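Local atomic coordinates of major capsid protein (Faustovirus, PDB entry 5J7O), a protein that probably builds the outer shell of a large double-stranded DNA virus, assembling as trimers of double jelly-roll subunits. Residues E522-L536 with S587-F600. Residues are numbered along the deposited sequence; the frame is centred on the assembly and turned at random.
Sequences ETLDTVRVKAHGIEL and SRAREFYIEYTSSF
V529 and F592 meet at the apolar centre of an antiparallel strand pair, 526-531 with 592-597, the two middle strands of a four-stranded sheet in one jelly-roll of this double jelly-roll capsid protein. V529 CG1 lies 3.4 Å from F592 CZ, while the CB of A531 rests 3.5 Å from F592 CD2, so the ring is met obliquely by two small side chains of one strand. F592 reaches them because its CG stands anti to the backbone N (chi1 -165°). Farther along the same face the CG1 of V527 and the CG2 of I594 come up alongside each other, 4.1 Å apart, and L524 CD2 touches Y596 CB. This face packs on strands 444-453 and 567-570 of the facing sheet, with I447 against F592 and L569 against V529 and I594.

Paired backbone bonds join R528 with E595 and K530 with Y593. Beyond A531 the chain turns back, and R588 fills the corner: I534 CG2 sits 4.1 Å above one face of its guanidinium, whose NH2 is bound by the K7 carbonyl of a second subunit. At the other end a classic beta bulge sets D525 and T526 against T597, with D525 N donating to T597 O over 2.7 Å, and S598 OG donates to T523 O over 2.6 Å while accepting from F600 N in an ST turn.

The opposite face is polar. R528 and E595 run alongside each other, their guanidinium and carboxylate planes 69° apart. A water bridges R528 NH2 and E595 OE1. R528 NE donates to E595 OE2 over 3.1 Å, nearly straight at 167°; the oxygen lies in the guanidinium plane but is approached from above its own carboxylate.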
ATOM      1  N   GLU B 522      17.874   0.936 -15.515  1.00 37.92           N
ATOM      2  CA  GLU B 522      18.372   2.254 -15.139  1.00 38.42           C
ATOM      3  C   GLU B 522      19.253   2.835 -16.239  1.00 37.18           C
ATOM      4  O   GLU B 522      20.058   2.131 -16.854  1.00 36.79           O
ATOM      5  CB  GLU B 522      19.155   2.173 -13.827  1.00 41.08           C
ATOM      6  CG  GLU B 522      18.305   1.829 -12.611  1.00 44.98           C
ATOM      7  CD  GLU B 522      19.125   1.695 -11.339  1.00 51.15           C
ATOM      8  OE1 GLU B 522      20.159   2.386 -11.215  1.00 52.28           O
ATOM      9  OE2 GLU B 522      18.735   0.893 -10.463  1.00 53.15           O
ATOM     10  N   THR B 523      19.086   4.134 -16.488  1.00 39.18           N
ATOM     11  CA  THR B 523      19.879   4.843 -17.483  1.00 39.22           C
ATOM     12  C   THR B 523      21.042   5.619 -16.879  1.00 39.60           C
ATOM     13  O   THR B 523      21.939   6.030 -17.622  1.00 42.77           O
ATOM     14  CB  THR B 523      18.994   5.808 -18.285  1.00 39.68           C
ATOM     15  OG1 THR B 523      18.302   6.688 -17.391  1.00 41.07           O
ATOM     16  CG2 THR B 523      17.980   5.035 -19.120  1.00 39.31           C
ATOM     17  N   LEU B 524      21.052   5.824 -15.566  1.00 37.57           N
ATOM     18  CA  LEU B 524      22.137   6.512 -14.880  1.00 39.13           C
ATOM     19  C   LEU B 524      22.848   5.533 -13.957  1.00 38.54           C
ATOM     20  O   LEU B 524      22.206   4.874 -13.132  1.00 39.28           O
ATOM     21  CB  LEU B 524      21.613   7.705 -14.077  1.00 39.75           C
ATOM     22  CG  LEU B 524      21.032   8.886 -14.857  1.00 41.26           C
ATOM     23  CD1 LEU B 524      20.322   9.847 -13.918  1.00 41.69           C
ATOM     24  CD2 LEU B 524      22.126   9.606 -15.625  1.00 41.94           C
ATOM     25  N   ASP B 525      24.169   5.436 -14.103  1.00 37.38           N
ATOM     26  CA  ASP B 525      24.971   4.622 -13.197  1.00 37.87           C
ATOM     27  C   ASP B 525      25.510   5.447 -12.034  1.00 36.00           C
ATOM     28  O   ASP B 525      25.295   5.098 -10.869  1.00 35.28           O
ATOM     29  CB  ASP B 525      26.130   3.964 -13.956  1.00 40.30           C
ATOM     30  CG  ASP B 525      25.666   2.871 -14.899  1.00 42.99           C
ATOM     31  OD1 ASP B 525      24.593   2.282 -14.649  1.00 41.97           O
ATOM     32  OD2 ASP B 525      26.378   2.598 -15.888  1.00 45.48           O
ATOM     33  N   THR B 526      26.213   6.536 -12.335  1.00 34.39           N
ATOM     34  CA  THR B 526      26.783   7.411 -11.323  1.00 34.06           C
ATOM     35  C   THR B 526      26.466   8.859 -11.671  1.00 35.78           C
ATOM     36  O   THR B 526      26.223   9.200 -12.831  1.00 37.49           O
ATOM     37  CB  THR B 526      28.307   7.239 -11.204  1.00 32.96           C
ATOM     38  OG1 THR B 526      28.942   7.802 -12.358  1.00 32.15           O
ATOM     39  CG2 THR B 526      28.685   5.766 -11.095  1.00 32.97           C
ATOM     40  N   VAL B 527      26.469   9.712 -10.648  1.00 34.79           N
ATOM     41  CA  VAL B 527      26.259  11.146 -10.822  1.00 28.72           C
ATOM     42  C   VAL B 527      27.269  11.895  -9.959  1.00 37.93           C
ATOM     43  O   VAL B 527      27.562  11.492  -8.832  1.00 38.91           O
ATOM     44  CB  VAL B 527      24.813  11.565 -10.472  1.00 28.22           C
ATOM     45  CG1 VAL B 527      24.668  13.081 -10.475  1.00 28.31           C
ATOM     46  CG2 VAL B 527      23.834  10.950 -11.456  1.00 34.75           C
ATOM     47  N   ARG B 528      27.807  12.983 -10.509  1.00 39.13           N
ATOM     48  CA  ARG B 528      28.745  13.856  -9.816  1.00 38.14           C
ATOM     49  C   ARG B 528      28.312  15.300 -10.024  1.00 35.26           C
ATOM     50  O   ARG B 528      27.847  15.663 -11.108  1.00 32.95           O
ATOM     51  CB  ARG B 528      30.178  13.638 -10.328  1.00 40.58           C
ATOM     52  CG  ARG B 528      31.238  14.528  -9.699  1.00 45.18           C
ATOM     53  CD  ARG B 528      32.624  13.952  -9.947  1.00 49.08           C
ATOM     54  NE  ARG B 528      33.458  14.817 -10.776  1.00 52.82           N
ATOM     55  CZ  ARG B 528      34.481  15.531 -10.318  1.00 56.66           C
ATOM     56  NH1 ARG B 528      34.795  15.492  -9.031  1.00 57.72           N
ATOM     57  NH2 ARG B 528      35.187  16.290 -11.145  1.00 58.27           N
ATOM     58  N   VAL B 529      28.452  16.115  -8.983  1.00 35.30           N
ATOM     59  CA  VAL B 529      28.038  17.515  -9.015  1.00 36.28           C
ATOM     60  C   VAL B 529      29.267  18.381  -8.778  1.00 36.35           C
ATOM     61  O   VAL B 529      29.873  18.329  -7.701  1.00 36.72           O
ATOM     62  CB  VAL B 529      26.944  17.812  -7.978  1.00 36.10           C
ATOM     63  CG1 VAL B 529      26.572  19.280  -8.018  1.00 36.55           C
ATOM     64  CG2 VAL B 529      25.723  16.939  -8.235  1.00 34.69           C
ATOM     65  N   LYS B 530      29.625  19.181  -9.781  1.00 39.70           N
ATOM     66  CA  LYS B 530      30.818  20.018  -9.746  1.00 44.14           C
ATOM     67  C   LYS B 530      30.430  21.438 -10.128  1.00 45.47           C
ATOM     68  O   LYS B 530      29.877  21.660 -11.210  1.00 46.83           O
ATOM     69  CB  LYS B 530      31.890  19.475 -10.695  1.00 48.19           C
ATOM     70  CG  LYS B 530      33.148  20.316 -10.781  1.00 52.66           C
ATOM     71  CD  LYS B 530      34.104  19.741 -11.811  1.00 56.71           C
ATOM     72  CE  LYS B 530      35.395  20.534 -11.875  1.00 61.15           C
ATOM     73  NZ  LYS B 530      36.349  19.951 -12.859  1.00 63.80           N
ATOM     74  N   ALA B 531      30.720  22.394  -9.246  1.00 46.81           N
ATOM     75  CA  ALA B 531      30.327  23.782  -9.453  1.00 49.08           C
ATOM     76  C   ALA B 531      31.478  24.701  -9.078  1.00 49.66           C
ATOM     77  O   ALA B 531      32.003  24.615  -7.965  1.00 48.71           O
ATOM     78  CB  ALA B 531      29.083  24.131  -8.630  1.00 50.24           C
ATOM     79  N   HIS B 532      31.852  25.587 -10.006  1.00 51.69           N
ATOM     80  CA  HIS B 532      32.953  26.532  -9.804  1.00 54.45           C
ATOM     81  C   HIS B 532      34.244  25.793  -9.458  1.00 55.54           C
ATOM     82  O   HIS B 532      35.014  26.220  -8.593  1.00 57.37           O
ATOM     83  CB  HIS B 532      32.604  27.564  -8.729  1.00 56.99           C
ATOM     84  CG  HIS B 532      33.334  28.863  -8.866  1.00 60.36           C
ATOM     85  ND1 HIS B 532      33.186  29.691  -9.959  1.00 60.90           N
ATOM     86  CD2 HIS B 532      34.208  29.487  -8.040  1.00 61.99           C
ATOM     87  CE1 HIS B 532      33.941  30.763  -9.804  1.00 61.86           C
ATOM     88  NE2 HIS B 532      34.572  30.664  -8.648  1.00 62.69           N
ATOM     89  N   GLY B 533      34.478  24.672 -10.137  1.00 57.56           N
ATOM     90  CA  GLY B 533      35.640  23.845  -9.853  1.00 60.62           C
ATOM     91  C   GLY B 533      35.658  23.275  -8.456  1.00 62.98           C
ATOM     92  O   GLY B 533      36.735  23.054  -7.894  1.00 66.90           O
ATOM     93  N   ILE B 534      34.487  23.031  -7.875  1.00 58.77           N
ATOM     94  CA  ILE B 534      34.368  22.554  -6.506  1.00 56.62           C
ATOM     95  C   ILE B 534      33.418  21.366  -6.488  1.00 55.08           C
ATOM     96  O   ILE B 534      32.362  21.391  -7.129  1.00 55.30           O
ATOM     97  CB  ILE B 534      33.882  23.673  -5.562  1.00 55.59           C
ATOM     98  CG1 ILE B 534      34.986  24.719  -5.394  1.00 57.13           C
ATOM     99  CG2 ILE B 534      33.451  23.107  -4.216  1.00 53.43           C
ATOM    100  CD1 ILE B 534      34.522  26.013  -4.785  1.00 57.76           C
ATOM    101  N   GLU B 535      33.804  20.323  -5.763  1.00 53.25           N
ATOM    102  CA  GLU B 535      33.021  19.097  -5.676  1.00 52.17           C
ATOM    103  C   GLU B 535      31.979  19.256  -4.575  1.00 52.79           C
ATOM    104  O   GLU B 535      32.320  19.304  -3.389  1.00 58.48           O
ATOM    105  CB  GLU B 535      33.931  17.903  -5.407  1.00 53.19           C
ATOM    106  CG  GLU B 535      33.375  16.574  -5.882  1.00 53.76           C
ATOM    107  CD  GLU B 535      34.370  15.444  -5.717  1.00 55.53           C
ATOM    108  OE1 GLU B 535      34.709  15.112  -4.561  1.00 56.15           O
ATOM    109  OE2 GLU B 535      34.824  14.897  -6.743  1.00 56.48           O
ATOM    110  N   LEU B 536      30.712  19.357  -4.969  1.00 46.96           N
ATOM    111  CA  LEU B 536      29.615  19.318  -4.013  1.00 43.64           C
ATOM    112  C   LEU B 536      29.084  17.906  -3.828  1.00 42.81           C
ATOM    113  O   LEU B 536      28.560  17.578  -2.756  1.00 43.84           O
ATOM    114  CB  LEU B 536      28.491  20.252  -4.468  1.00 41.75           C
ATOM    115  CG  LEU B 536      28.969  21.669  -4.792  1.00 40.78           C
ATOM    116  CD1 LEU B 536      27.830  22.526  -5.312  1.00 40.36           C
ATOM    117  CD2 LEU B 536      29.612  22.306  -3.569  1.00 40.16           C
ATOM    118  N   SER B 587      27.598  32.287  -7.387  1.00 63.74           N
ATOM    119  CA  SER B 587      28.898  32.219  -8.044  1.00 62.73           C
ATOM    120  C   SER B 587      29.152  30.827  -8.602  1.00 59.59           C
ATOM    121  O   SER B 587      29.573  30.673  -9.755  1.00 58.80           O
ATOM    122  CB  SER B 587      30.000  32.618  -7.062  1.00 64.39           C
ATOM    123  OG  SER B 587      30.033  31.740  -5.950  1.00 64.74           O
ATOM    124  N   ARG B 588      28.876  29.795  -7.801  1.00 57.16           N
ATOM    125  CA  ARG B 588      29.054  28.426  -8.265  1.00 55.75           C
ATOM    126  C   ARG B 588      27.928  27.998  -9.195  1.00 56.02           C
ATOM    127  O   ARG B 588      28.148  27.194 -10.108  1.00 55.32           O
ATOM    128  CB  ARG B 588      29.142  27.475  -7.072  1.00 52.63           C
ATOM    129  CG  ARG B 588      30.285  27.777  -6.123  1.00 52.80           C
ATOM    130  CD  ARG B 588      30.236  26.889  -4.895  1.00 53.91           C
ATOM    131  NE  ARG B 588      31.454  27.004  -4.100  1.00 56.00           N
ATOM    132  CZ  ARG B 588      31.563  26.610  -2.836  1.00 56.52           C
ATOM    133  NH1 ARG B 588      30.517  26.082  -2.214  1.00 54.83           N
ATOM    134  NH2 ARG B 588      32.712  26.753  -2.190  1.00 57.35           N
ATOM    135  N   ALA B 589      26.721  28.525  -8.983  1.00 56.20           N
ATOM    136  CA  ALA B 589      25.589  28.152  -9.825  1.00 56.45           C
ATOM    137  C   ALA B 589      25.774  28.601 -11.267  1.00 59.55           C
ATOM    138  O   ALA B 589      25.179  28.007 -12.173  1.00 60.30           O
ATOM    139  CB  ALA B 589      24.293  28.736  -9.259  1.00 54.15           C
ATOM    140  N   ARG B 590      26.576  29.642 -11.503  1.00 61.47           N
ATOM    141  CA  ARG B 590      26.795  30.140 -12.857  1.00 63.62           C
ATOM    142  C   ARG B 590      27.758  29.275 -13.663  1.00 63.11           C
ATOM    143  O   ARG B 590      27.797  29.394 -14.893  1.00 64.17           O
ATOM    144  CB  ARG B 590      27.298  31.586 -12.809  1.00 68.10           C
ATOM    145  CG  ARG B 590      26.174  32.614 -12.773  1.00 72.29           C
ATOM    146  CD  ARG B 590      26.655  34.004 -12.382  1.00 77.54           C
ATOM    147  NE  ARG B 590      27.932  34.355 -12.998  1.00 82.22           N
ATOM    148  CZ  ARG B 590      29.050  34.575 -12.313  1.00 85.69           C
ATOM    149  NH1 ARG B 590      29.043  34.492 -10.989  1.00 85.92           N
ATOM    150  NH2 ARG B 590      30.172  34.889 -12.948  1.00 87.27           N
ATOM    151  N   GLU B 591      28.534  28.408 -13.005  1.00 62.72           N
ATOM    152  CA  GLU B 591      29.388  27.429 -13.680  1.00 62.88           C
ATOM    153  C   GLU B 591      29.147  26.067 -13.022  1.00 58.66           C
ATOM    154  O   GLU B 591      29.975  25.563 -12.258  1.00 58.93           O
ATOM    155  CB  GLU B 591      30.862  27.833 -13.623  1.00 67.64           C
ATOM    156  CG  GLU B 591      31.738  27.050 -14.589  1.00 72.29           C
ATOM    157  CD  GLU B 591      33.213  27.136 -14.250  1.00 77.71           C
ATOM    158  OE1 GLU B 591      34.034  26.616 -15.034  1.00 82.52           O
ATOM    159  OE2 GLU B 591      33.550  27.717 -13.196  1.00 77.91           O
ATOM    160  N   PHE B 592      28.002  25.469 -13.338  1.00 53.95           N
ATOM    161  CA  PHE B 592      27.477  24.308 -12.632  1.00 48.87           C
ATOM    162  C   PHE B 592      27.431  23.117 -13.578  1.00 46.28           C
ATOM    163  O   PHE B 592      26.932  23.234 -14.703  1.00 43.78           O
ATOM    164  CB  PHE B 592      26.080  24.618 -12.088  1.00 45.84           C
ATOM    165  CG  PHE B 592      25.588  23.644 -11.060  1.00 43.97           C
ATOM    166  CD1 PHE B 592      24.969  22.465 -11.440  1.00 41.17           C
ATOM    167  CD2 PHE B 592      25.719  23.922  -9.711  1.00 45.20           C
ATOM    168  CE1 PHE B 592      24.507  21.574 -10.492  1.00 41.12           C
ATOM    169  CE2 PHE B 592      25.258  23.038  -8.758  1.00 44.34           C
ATOM    170  CZ  PHE B 592      24.648  21.864  -9.149  1.00 42.47           C
ATOM    171  N   TYR B 593      27.934  21.970 -13.122  1.00 44.49           N
ATOM    172  CA  TYR B 593      28.024  20.779 -13.957  1.00 40.71           C
ATOM    173  C   TYR B 593      27.434  19.575 -13.239  1.00 40.62           C
ATOM    174  O   TYR B 593      27.731  19.338 -12.064  1.00 41.73           O
ATOM    175  CB  TYR B 593      29.476  20.484 -14.348  1.00 38.41           C
ATOM    176  CG  TYR B 593      30.028  21.434 -15.383  1.00 36.93           C
ATOM    177  CD1 TYR B 593      30.579  22.651 -15.008  1.00 35.92           C
ATOM    178  CD2 TYR B 593      29.997  21.115 -16.734  1.00 34.78           C
ATOM    179  CE1 TYR B 593      31.084  23.525 -15.950  1.00 35.17           C
ATOM    180  CE2 TYR B 593      30.500  21.981 -17.683  1.00 34.44           C
ATOM    181  CZ  TYR B 593      31.042  23.185 -17.286  1.00 35.41           C
ATOM    182  OH  TYR B 593      31.544  24.053 -18.228  1.00 36.27           O
ATOM    183  N   ILE B 594      26.601  18.823 -13.954  1.00 40.38           N
ATOM    184  CA  ILE B 594      26.123  17.516 -13.520  1.00 39.12           C
ATOM    185  C   ILE B 594      26.746  16.481 -14.443  1.00 39.61           C
ATOM    186  O   ILE B 594      26.520  16.508 -15.660  1.00 40.87           O
ATOM    187  CB  ILE B 594      24.589  17.428 -13.547  1.00 37.99           C
ATOM    188  CG1 ILE B 594      23.975  18.414 -12.551  1.00 39.43           C
ATOM    189  CG2 ILE B 594      24.132  16.007 -13.248  1.00 37.34           C
ATOM    190  CD1 ILE B 594      22.461  18.422 -12.558  1.00 40.84           C
ATOM    191  N   GLU B 595      27.535  15.577 -13.873  1.00 39.67           N
ATOM    192  CA  GLU B 595      28.258  14.568 -14.635  1.00 41.75           C
ATOM    193  C   GLU B 595      27.628  13.205 -14.390  1.00 40.78           C
ATOM    194  O   GLU B 595      27.330  12.851 -13.245  1.00 40.66           O
ATOM    195  CB  GLU B 595      29.736  14.550 -14.247  1.00 45.40           C
ATOM    196  CG  GLU B 595      30.393  15.916 -14.306  1.00 50.48           C
ATOM    197  CD  GLU B 595      31.845  15.883 -13.882  1.00 54.61           C
ATOM    198  OE1 GLU B 595      32.448  16.967 -13.740  1.00 55.25           O
ATOM    199  OE2 GLU B 595      32.384  14.772 -13.690  1.00 57.58           O
ATOM    200  N   TYR B 596      27.432  12.444 -15.464  1.00 40.17           N
ATOM    201  CA  TYR B 596      26.791  11.142 -15.385  1.00 37.38           C
ATOM    202  C   TYR B 596      27.614  10.111 -16.143  1.00 35.33           C
ATOM    203  O   TYR B 596      28.395  10.440 -17.040  1.00 33.24           O
ATOM    204  CB  TYR B 596      25.367  11.178 -15.962  1.00 36.13           C
ATOM    205  CG  TYR B 596      25.329  11.259 -17.475  1.00 34.62           C
ATOM    206  CD1 TYR B 596      25.292  10.105 -18.254  1.00 31.34           C
ATOM    207  CD2 TYR B 596      25.334  12.485 -18.124  1.00 35.59           C
ATOM    208  CE1 TYR B 596      25.267  10.174 -19.631  1.00 31.41           C
ATOM    209  CE2 TYR B 596      25.304  12.563 -19.503  1.00 35.16           C
ATOM    210  CZ  TYR B 596      25.271  11.404 -20.250  1.00 33.26           C
ATOM    211  OH  TYR B 596      25.242  11.474 -21.624  1.00 32.40           O
ATOM    212  N   THR B 597      27.414   8.850 -15.774  1.00 35.11           N
ATOM    213  CA  THR B 597      27.854   7.711 -16.565  1.00 37.89           C
ATOM    214  C   THR B 597      26.662   6.788 -16.761  1.00 39.74           C
ATOM    215  O   THR B 597      25.839   6.624 -15.855  1.00 40.18           O
ATOM    216  CB  THR B 597      29.012   6.956 -15.899  1.00 38.99           C
ATOM    217  OG1 THR B 597      28.724   6.757 -14.510  1.00 44.15           O
ATOM    218  CG2 THR B 597      30.308   7.736 -16.042  1.00 35.60           C
ATOM    219  N   SER B 598      26.564   6.198 -17.949  1.00 39.90           N
ATOM    220  CA  SER B 598      25.392   5.429 -18.333  1.00 41.07           C
ATOM    221  C   SER B 598      25.805   4.097 -18.937  1.00 41.00           C
ATOM    222  O   SER B 598      26.777   4.021 -19.694  1.00 41.77           O
ATOM    223  CB  SER B 598      24.530   6.204 -19.337  1.00 42.68           C
ATOM    224  OG  SER B 598      23.373   5.467 -19.694  1.00 44.31           O
ATOM    225  N   SER B 599      25.059   3.051 -18.595  1.00 40.67           N
ATOM    226  CA  SER B 599      25.187   1.755 -19.244  1.00 41.56           C
ATOM    227  C   SER B 599      24.187   1.573 -20.377  1.00 40.10           C
ATOM    228  O   SER B 599      24.245   0.560 -21.082  1.00 39.43           O
ATOM    229  CB  SER B 599      25.013   0.627 -18.220  1.00 41.44           C
ATOM    230  OG  SER B 599      26.048   0.650 -17.251  1.00 42.46           O
ATOM    231  N   PHE B 600      23.284   2.533 -20.575  1.00 39.02           N
ATOM    232  CA  PHE B 600      22.222   2.430 -21.565  1.00 39.59           C
ATOM    233  C   PHE B 600      22.373   3.420 -22.709  1.00 40.93           C
ATOM    234  O   PHE B 600      22.226   3.043 -23.875  1.00 41.80           O
ATOM    235  CB  PHE B 600      20.858   2.633 -20.885  1.00 38.97           C
ATOM    236  CG  PHE B 600      19.689   2.489 -21.816  1.00 38.25           C
ATOM    237  CD1 PHE B 600      19.228   1.234 -22.176  1.00 37.95           C
ATOM    238  CD2 PHE B 600      19.047   3.606 -22.327  1.00 38.60           C
ATOM    239  CE1 PHE B 600      18.154   1.093 -23.032  1.00 37.61           C
ATOM    240  CE2 PHE B 600      17.969   3.472 -23.184  1.00 39.07           C
ATOM    241  CZ  PHE B 600      17.524   2.213 -23.538  1.00 39.05           C
TER
HETATM  242  O   HOH W   1      23.131   3.116 -16.577  1.00 37.39           O
HETATM  243  O   HOH W   2      34.821  16.205 -14.388  1.00 53.65           O